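Local coordinates for NOL1/NOP2/sun family protein (Enterococcus faecium, PDB 3M4X) that is an RsmF-like methyltransferase that probably methylates cytosines of ribosomal RNA, at residues G34-K38 with D290-G294; A102-K108 with Q126-L132. The contacts are given in a common frame with arbitrary orientation. Numbering follows the deposited sequence.

Contact 1: residues G34-K38 with D290-G294; sequences GSVKK and DQGEG
An interdomain loop-to-loop contact joins the N-terminal domain of this RsmF-like enzyme to its Rossmann-type methyltransferase domain. Residues 34-38 leave helix 24-33 at G34 and run extended toward strand 39-41, with phi/psi near -80/142 at K37; residues 290-294 form the irregular loop leading into strand 295-302. The backbones come closest at K37 and G292, whose CA atoms lie 5.5 Å apart, and V36 faces E293 at 6.6 Å.

One hydrogen bond spans the gap: K37 N donates to E293 OE1 at 3.0 Å, with an N-H...O angle of 159°. E293 suits the place because its m, m side chain swings the carboxylate over to a backbone NH, while the same OE1 forms a salt bridge with R192, so the buried charge is balanced.

The two segments bury 211 Å², and apart from that bond they meet by van der Waals packing. V36 CG2 touches E293 OE2 at 3.9 Å. K37 points its CA-to-CB bond toward the loop and lays its aliphatic chain (m, m, t, t) along it, with CG 3.5 Å from G292 CA and CE 3.6 Å from Q291 OE1. At phi/psi 97/-179 a CB on G292 would be jammed against the carbonyl O of Q291, hence glycine. The lysine's chain ends in a weak hydrogen bond within its own segment, K37 NZ to S35 OG at 3.4 Å.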
loop_
_atom_site.group_PDB
_atom_site.type_symbol
_atom_site.label_atom_id
_atom_site.label_comp_id
_atom_site.label_asym_id
_atom_site.label_seq_id
_atom_site.Cartn_x
_atom_site.Cartn_y
_atom_site.Cartn_z
ATOM N N GLY A 34 -16.988 -18.396 -13.258
ATOM C CA GLY A 34 -17.126 -17.673 -12.013
ATOM C C GLY A 34 -17.001 -16.175 -12.170
ATOM O O GLY A 34 -16.591 -15.681 -13.216
ATOM N N SER A 35 -17.352 -15.453 -11.115
ATOM C CA SER A 35 -17.278 -13.996 -11.123
ATOM C C SER A 35 -16.025 -13.471 -10.445
ATOM O O SER A 35 -15.689 -13.906 -9.351
ATOM C CB SER A 35 -18.453 -13.442 -10.351
ATOM O OG SER A 35 -18.684 -14.234 -9.195
ATOM N N VAL A 36 -15.366 -12.505 -11.075
ATOM C CA VAL A 36 -14.275 -11.783 -10.412
ATOM C C VAL A 36 -14.793 -11.024 -9.192
ATOM O O VAL A 36 -15.725 -10.231 -9.294
ATOM C CB VAL A 36 -13.604 -10.778 -11.357
ATOM C CG1 VAL A 36 -12.732 -9.804 -10.573
ATOM C CG2 VAL A 36 -12.801 -11.503 -12.414
ATOM N N LYS A 37 -14.177 -11.283 -8.042
ATOM C CA LYS A 37 -14.572 -10.663 -6.781
ATOM C C LYS A 37 -14.010 -9.248 -6.673
ATOM O O LYS A 37 -12.878 -8.980 -7.082
ATOM C CB LYS A 37 -14.069 -11.498 -5.599
ATOM C CG LYS A 37 -14.287 -12.999 -5.732
ATOM C CD LYS A 37 -15.758 -13.347 -5.873
ATOM C CE LYS A 37 -15.955 -14.849 -5.754
ATOM N NZ LYS A 37 -17.272 -15.297 -6.265
ATOM N N LYS A 38 -14.798 -8.341 -6.111
ATOM C CA LYS A 38 -14.370 -6.956 -5.988
ATOM C C LYS A 38 -14.508 -6.482 -4.544
ATOM O O LYS A 38 -15.463 -6.848 -3.847
ATOM C CB LYS A 38 -15.170 -6.080 -6.950
ATOM C CG LYS A 38 -15.063 -6.545 -8.402
ATOM C CD LYS A 38 -16.130 -5.924 -9.319
ATOM C CE LYS A 38 -17.440 -6.716 -9.301
ATOM N NZ LYS A 38 -18.535 -6.087 -10.121
ATOM N N ASP A 290 -12.513 -21.115 -2.051
ATOM C CA ASP A 290 -12.450 -20.002 -1.119
ATOM C C ASP A 290 -12.999 -18.757 -1.778
ATOM O O ASP A 290 -13.430 -18.791 -2.924
ATOM C CB ASP A 290 -11.002 -19.740 -0.714
ATOM C CG ASP A 290 -10.317 -20.970 -0.180
ATOM O OD1 ASP A 290 -10.835 -21.563 0.786
ATOM O OD2 ASP A 290 -9.264 -21.348 -0.732
ATOM N N GLN A 291 -12.970 -17.649 -1.048
ATOM C CA GLN A 291 -13.378 -16.373 -1.609
ATOM C C GLN A 291 -12.202 -15.724 -2.329
ATOM O O GLN A 291 -11.060 -15.859 -1.900
ATOM C CB GLN A 291 -13.917 -15.464 -0.508
ATOM C CG GLN A 291 -15.283 -15.891 -0.042
ATOM C CD GLN A 291 -16.187 -16.194 -1.222
ATOM O OE1 GLN A 291 -16.210 -15.446 -2.205
ATOM N NE2 GLN A 291 -16.925 -17.304 -1.142
ATOM N N GLY A 292 -12.474 -15.047 -3.435
ATOM C CA GLY A 292 -11.434 -14.323 -4.138
ATOM C C GLY A 292 -10.796 -15.048 -5.306
ATOM O O GLY A 292 -11.128 -16.192 -5.616
ATOM N N GLU A 293 -9.833 -14.376 -5.924
ATOM C CA GLU A 293 -9.300 -14.776 -7.210
ATOM C C GLU A 293 -8.252 -15.888 -7.174
ATOM O O GLU A 293 -8.212 -16.746 -8.065
ATOM C CB GLU A 293 -8.763 -13.545 -7.932
ATOM C CG GLU A 293 -9.882 -12.592 -8.334
ATOM C CD GLU A 293 -10.945 -13.296 -9.165
ATOM O OE1 GLU A 293 -12.120 -13.349 -8.739
ATOM O OE2 GLU A 293 -10.591 -13.821 -10.238
ATOM N N GLY A 294 -7.414 -15.887 -6.151
ATOM C CA GLY A 294 -6.332 -16.847 -6.089
ATOM C C GLY A 294 -5.048 -16.201 -5.612
ATOM O O GLY A 294 -4.556 -15.236 -6.197
#

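Contact 2: residues A102-K108 with Q126-L132; sequences AAKPGEK and QMKGKGL
Three hydrogen bonds hold residues 102-108 to 126-132: A103 N to Q126 OE1 (2.9 Å), L132 N to E107 O (3.0 Å) and G106 N to K130 O (3.2 Å). Q126 (chi1 m, chi2 t) also gives NE2 to G98 O, so its amide is both donor and acceptor.

A type II turn, K104 to E107, closes with E107 N to K104 O (3.1 Å): P105's phi of -46° fits the first corner, and glycine the positive-phi second (G106, 97/-10). K104 N to E107 OE1 (2.9 Å) is a further brace; E107 also pairs with R178. In the other segment, a type I' turn closed by K130 N to M127 O (2.9 Å) puts K128 and G129 at positive phi. Parallel strands follow, K108 bridging L132 with CA atoms 4.8 Å apart.

G106 and G131 form the nearest CA pair, 3.5 Å; a CB on G131 would strike E107 O. Selenomethionine M127 packs with CG 3.8 Å from A103 CB and CE 3.4 Å from E107 O.

The contact joins the entry to the first strand of a Rossmann-type beta-alpha-beta unit (108-111, 118-127, 132-136) to the turn between its helix and second strand. Small residues let main-chain bonds set the register.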
loop_
_atom_site.group_PDB
_atom_site.type_symbol
_atom_site.label_atom_id
_atom_site.label_comp_id
_atom_site.label_asym_id
_atom_site.label_seq_id
_atom_site.Cartn_x
_atom_site.Cartn_y
_atom_site.Cartn_z
ATOM N N ALA A 102 0.671 -8.429 9.193
ATOM C CA ALA A 102 0.458 -7.835 10.519
ATOM C C ALA A 102 1.632 -6.968 11.005
ATOM O O ALA A 102 2.265 -7.255 12.025
ATOM C CB ALA A 102 0.132 -8.905 11.540
ATOM N N ALA A 103 1.905 -5.901 10.265
ATOM C CA ALA A 103 2.888 -4.913 10.677
ATOM C C ALA A 103 2.468 -4.301 12.015
ATOM O O ALA A 103 1.285 -4.188 12.319
ATOM C CB ALA A 103 2.994 -3.836 9.624
ATOM N N LYS A 104 3.443 -3.891 12.812
ATOM C CA LYS A 104 3.155 -3.288 14.100
ATOM C C LYS A 104 3.628 -1.842 14.123
ATOM O O LYS A 104 4.647 -1.510 13.518
ATOM C CB LYS A 104 3.835 -4.077 15.219
ATOM C CG LYS A 104 3.358 -5.526 15.354
ATOM C CD LYS A 104 4.313 -6.339 16.229
ATOM C CE LYS A 104 4.564 -5.666 17.580
ATOM N NZ LYS A 104 5.665 -6.330 18.362
ATOM N N PRO A 105 2.875 -0.971 14.812
ATOM C CA PRO A 105 3.317 0.402 15.052
ATOM C C PRO A 105 4.761 0.424 15.523
ATOM O O PRO A 105 5.101 -0.289 16.478
ATOM C CB PRO A 105 2.399 0.858 16.193
ATOM C CG PRO A 105 1.087 0.083 15.934
ATOM C CD PRO A 105 1.575 -1.271 15.451
ATOM N N GLY A 106 5.603 1.211 14.855
ATOM C CA GLY A 106 6.984 1.372 15.291
ATOM C C GLY A 106 8.003 0.487 14.582
ATOM O O GLY A 106 9.212 0.669 14.741
ATOM N N GLU A 107 7.528 -0.476 13.795
ATOM C CA GLU A 107 8.435 -1.354 13.069
ATOM C C GLU A 107 9.058 -0.635 11.886
ATOM O O GLU A 107 8.507 0.337 11.369
ATOM C CB GLU A 107 7.694 -2.608 12.568
ATOM C CG GLU A 107 7.401 -3.633 13.640
ATOM C CD GLU A 107 6.860 -4.937 13.052
ATOM O OE1 GLU A 107 6.101 -4.880 12.070
ATOM O OE2 GLU A 107 7.212 -6.012 13.569
ATOM N N LYS A 108 10.199 -1.133 11.442
ATOM C CA LYS A 108 10.712 -0.773 10.127
ATOM C C LYS A 108 10.228 -1.823 9.125
ATOM O O LYS A 108 10.524 -3.013 9.260
ATOM C CB LYS A 108 12.238 -0.646 10.150
ATOM C CG LYS A 108 12.725 0.465 11.094
ATOM C CD LYS A 108 14.238 0.404 11.319
ATOM C CE LYS A 108 14.623 -0.715 12.267
ATOM N NZ LYS A 108 16.114 -0.884 12.314
ATOM N N GLN A 126 -1.989 -0.425 9.553
ATOM C CA GLN A 126 -1.607 -1.223 10.709
ATOM C C GLN A 126 -0.622 -0.466 11.615
ATOM O O GLN A 126 -0.642 -0.609 12.840
ATOM C CB GLN A 126 -0.982 -2.538 10.250
ATOM C CG GLN A 126 -1.975 -3.622 9.793
ATOM C CD GLN A 126 -1.290 -4.719 8.963
ATOM O OE1 GLN A 126 -0.120 -4.597 8.591
ATOM N NE2 GLN A 126 -2.016 -5.795 8.683
HETATM N N MSE A 127 0.230 0.348 11.002
HETATM C CA MSE A 127 1.318 1.002 11.717
HETATM C C MSE A 127 0.923 2.299 12.407
HETATM O O MSE A 127 1.670 2.805 13.242
HETATM C CB MSE A 127 2.482 1.235 10.766
HETATM C CG MSE A 127 2.953 -0.057 10.135
HETATM SE SE MSE A 127 4.225 0.280 8.719
HETATM C CE MSE A 127 5.593 1.107 9.842
ATOM N N LYS A 128 -0.248 2.820 12.056
ATOM C CA LYS A 128 -0.841 3.974 12.730
ATOM C C LYS A 128 0.113 5.170 12.773
ATOM O O LYS A 128 0.171 5.896 13.762
ATOM C CB LYS A 128 -1.302 3.581 14.135
ATOM C CG LYS A 128 -2.387 2.527 14.118
ATOM C CD LYS A 128 -2.428 1.733 15.412
ATOM C CE LYS A 128 -3.594 2.145 16.287
ATOM N NZ LYS A 128 -3.786 1.190 17.416
ATOM N N GLY A 129 0.858 5.357 11.689
ATOM C CA GLY A 129 1.773 6.478 11.561
ATOM C C GLY A 129 3.058 6.352 12.366
ATOM O O GLY A 129 3.868 7.272 12.377
ATOM N N LYS A 130 3.235 5.231 13.059
ATOM C CA LYS A 130 4.476 4.972 13.806
ATOM C C LYS A 130 5.428 4.028 13.071
ATOM O O LYS A 130 5.002 3.094 12.365
ATOM C CB LYS A 130 4.154 4.414 15.190
ATOM C CG LYS A 130 3.235 5.334 15.997
ATOM C CD LYS A 130 3.373 5.107 17.491
ATOM C CE LYS A 130 2.463 6.061 18.278
ATOM N NZ LYS A 130 2.459 5.776 19.747
ATOM N N GLY A 131 6.720 4.270 13.252
ATOM C CA GLY A 131 7.738 3.487 12.597
ATOM C C GLY A 131 8.048 4.031 11.223
ATOM O O GLY A 131 7.810 5.197 10.945
ATOM N N LEU A 132 8.585 3.179 10.362
ATOM C CA LEU A 132 9.008 3.593 9.035
ATOM C C LEU A 132 8.582 2.573 7.994
ATOM O O LEU A 132 8.922 1.399 8.086
ATOM C CB LEU A 132 10.523 3.753 8.984
ATOM C CG LEU A 132 11.131 3.971 7.598
ATOM C CD1 LEU A 132 10.691 5.298 6.984
ATOM C CD2 LEU A 132 12.647 3.885 7.639
#

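In the fold
From the N terminus, the chain passes helix 24-33 and enters residues 34-38, the first half of contact 1. It then crosses into the methyltransferase domain, where contact 2 closes a short loop around strand 108-111 and helix 118-127, with 17 residues between its segments. The chain continues through further strands of the mixed sheet, down to 283-285, before 290-294, which leads into strand 295-302, completes contact 1 and closes a loop of 251 intervening residues. The short loop is therefore enclosed by the long one, without crossing it. Contact 1 ties domain to domain; contact 2 ties neighbouring elements within one domain. Their centres are 29 Å apart, and their nearest atoms about 17 Å.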